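Local atomic coordinates of putative tetR-family transcriptional regulator (PDB entry 3FIW), a protein that probably binds regulatory DNA through a helix-turn-helix motif and acts as a TetR-family transcriptional repressor. Residues A[83-88]-A[130-135]. Sequence-based numbering, arbitrary orientation.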
loop_
_atom_site.group_PDB
_atom_site.type_symbol
_atom_site.label_atom_id
_atom_site.label_comp_id
_atom_site.label_asym_id
_atom_site.label_seq_id
_atom_site.Cartn_x
_atom_site.Cartn_y
_atom_site.Cartn_z
ATOM N N PRO A 83 -0.976 -18.287 -7.355
ATOM C CA PRO A 83 -0.911 -17.877 -8.782
ATOM C C PRO A 83 0.375 -17.102 -9.160
ATOM O O PRO A 83 0.939 -17.297 -10.237
ATOM C CB PRO A 83 -2.168 -17.003 -8.978
ATOM C CG PRO A 83 -3.107 -17.371 -7.844
ATOM C CD PRO A 83 -2.201 -17.785 -6.686
ATOM N N HIS A 84 0.863 -16.240 -8.288
ATOM C CA HIS A 84 2.171 -15.648 -8.515
ATOM C C HIS A 84 3.310 -16.694 -8.551
ATOM O O HIS A 84 4.202 -16.621 -9.402
ATOM C CB HIS A 84 2.478 -14.516 -7.505
ATOM C CG HIS A 84 3.643 -13.652 -7.903
ATOM N ND1 HIS A 84 4.711 -13.400 -7.065
ATOM C CD2 HIS A 84 3.910 -13.001 -9.066
ATOM C CE1 HIS A 84 5.592 -12.641 -7.703
ATOM N NE2 HIS A 84 5.122 -12.381 -8.914
ATOM N N ALA A 85 3.262 -17.666 -7.626
ATOM C CA ALA A 85 4.259 -18.737 -7.550
ATOM C C ALA A 85 4.154 -19.709 -8.683
ATOM O O ALA A 85 5.081 -20.473 -8.953
ATOM C CB ALA A 85 4.133 -19.474 -6.225
ATOM N N ALA A 86 3.004 -19.735 -9.339
ATOM C CA ALA A 86 2.831 -20.631 -10.492
ATOM C C ALA A 86 3.507 -20.117 -11.767
ATOM O O ALA A 86 3.539 -20.826 -12.760
ATOM C CB ALA A 86 1.342 -20.878 -10.760
ATOM N N GLU A 87 4.025 -18.883 -11.764
ATOM C CA GLU A 87 4.613 -18.318 -12.991
ATOM C C GLU A 87 5.978 -18.912 -13.291
ATOM O O GLU A 87 6.718 -19.202 -12.360
ATOM C CB GLU A 87 4.748 -16.810 -12.857
ATOM C CG GLU A 87 3.423 -16.123 -12.789
ATOM C CD GLU A 87 2.816 -15.958 -14.130
ATOM O OE1 GLU A 87 3.382 -15.190 -14.934
ATOM O OE2 GLU A 87 1.768 -16.567 -14.397
ATOM N N PRO A 88 6.337 -19.059 -14.589
ATOM C CA PRO A 88 7.690 -19.586 -14.881
ATOM C C PRO A 88 8.766 -18.640 -14.341
ATOM O O PRO A 88 8.577 -17.416 -14.307
ATOM C CB PRO A 88 7.756 -19.625 -16.407
ATOM C CG PRO A 88 6.368 -19.327 -16.913
ATOM C CD PRO A 88 5.571 -18.720 -15.808
ATOM N N LEU A 130 12.083 -18.464 -0.602
ATOM C CA LEU A 130 13.482 -17.992 -0.650
ATOM C C LEU A 130 14.245 -18.542 -1.861
ATOM O O LEU A 130 15.119 -17.879 -2.418
ATOM C CB LEU A 130 14.232 -18.355 0.639
ATOM C CG LEU A 130 13.543 -18.127 1.998
ATOM C CD1 LEU A 130 13.916 -19.237 3.003
ATOM C CD2 LEU A 130 13.776 -16.718 2.597
ATOM N N ASP A 131 13.903 -19.766 -2.250
ATOM C CA ASP A 131 14.423 -20.344 -3.465
ATOM C C ASP A 131 14.076 -19.501 -4.722
ATOM O O ASP A 131 14.971 -19.191 -5.516
ATOM C CB ASP A 131 13.951 -21.793 -3.610
ATOM C CG ASP A 131 14.507 -22.460 -4.863
ATOM O OD1 ASP A 131 15.665 -22.928 -4.820
ATOM O OD2 ASP A 131 13.793 -22.503 -5.898
ATOM N N ARG A 132 12.791 -19.145 -4.878
ATOM C CA ARG A 132 12.289 -18.337 -5.994
ATOM C C ARG A 132 12.848 -16.916 -5.985
ATOM O O ARG A 132 13.184 -16.375 -7.037
ATOM C CB ARG A 132 10.755 -18.269 -5.981
ATOM C CG ARG A 132 10.071 -19.557 -6.396
ATOM C CD ARG A 132 8.563 -19.356 -6.573
ATOM N NE ARG A 132 8.291 -18.559 -7.758
ATOM C CZ ARG A 132 8.074 -19.062 -8.963
ATOM N NH1 ARG A 132 8.067 -20.385 -9.145
ATOM N NH2 ARG A 132 7.859 -18.240 -9.991
ATOM N N VAL A 133 12.917 -16.299 -4.803
ATOM C CA VAL A 133 13.430 -14.928 -4.687
ATOM C C VAL A 133 14.900 -14.899 -5.130
ATOM O O VAL A 133 15.336 -13.956 -5.779
ATOM C CB VAL A 133 13.256 -14.372 -3.250
ATOM C CG1 VAL A 133 13.965 -13.021 -3.082
ATOM C CG2 VAL A 133 11.759 -14.261 -2.880
ATOM N N ARG A 134 15.639 -15.956 -4.801
ATOM C CA ARG A 134 17.067 -16.036 -5.099
ATOM C C ARG A 134 17.312 -16.296 -6.570
ATOM O O ARG A 134 18.285 -15.803 -7.126
ATOM C CB ARG A 134 17.733 -17.136 -4.257
ATOM C CG ARG A 134 19.267 -17.282 -4.409
ATOM C CD ARG A 134 20.022 -16.160 -3.678
ATOM N NE ARG A 134 20.531 -15.083 -4.548
ATOM C CZ ARG A 134 20.218 -13.783 -4.443
ATOM N NH1 ARG A 134 19.372 -13.340 -3.502
ATOM N NH2 ARG A 134 20.771 -12.905 -5.285
ATOM N N ARG A 135 16.436 -17.080 -7.195
ATOM C CA ARG A 135 16.578 -17.413 -8.623
ATOM C C ARG A 135 16.286 -16.177 -9.514
ATOM O O ARG A 135 17.016 -15.899 -10.481
ATOM C CB ARG A 135 15.696 -18.612 -9.017
ATOM C CG ARG A 135 16.076 -19.940 -8.337
ATOM C CD ARG A 135 15.772 -21.152 -9.208
ATOM N NE ARG A 135 15.835 -22.383 -8.415
ATOM C CZ ARG A 135 16.794 -23.315 -8.496
ATOM N NH1 ARG A 135 17.805 -23.213 -9.365
ATOM N NH2 ARG A 135 16.726 -24.382 -7.705
HETATM O O HOH W 1 6.627 -15.435 -9.779
HETATM O O HOH W 2 8.064 -22.016 -11.806
#
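Arg132 reaches from the first turn of helix 130-142 across to Ala85 and Glu87 of 83-88, and illustrates how a guanidinium group can gather backbone carbonyls around it, one by a direct bond and another through water. The direct hydrogen bond runs from Arg132 NH2 to Glu87 O, at 2.8 Å and fairly straight (N-H...O 158°); the oxygen sits at the guanidinium edge, near its plane, while the donor is tilted from the carbonyl plane. Two waters extend this polar network: one links His84 O to Arg132 NH2, the other links Glu87 O to Arg132 NH1. The contact joins the short helix 82-85 to the start of helix 130-142 on the surface of the all-helical TetR-family fold, with 130-135 inside the C-terminal family region, and His84 packs against Ser106 and Thr110 of helix 96-112. Ala85 O lies over one guanidinium face, 3.0 Å from Arg132 NH1 but too poorly angled for a hydrogen bond, and Ala85 CB approaches Arg132 CD at 4.4 Å. The arginine chain bends at chi3 (71°), and one guanidinium face is presented to Ala85 O. A leucine in place of Arg132 would probably deprive Glu87 O of its direct donor and both waters of their bridging partner.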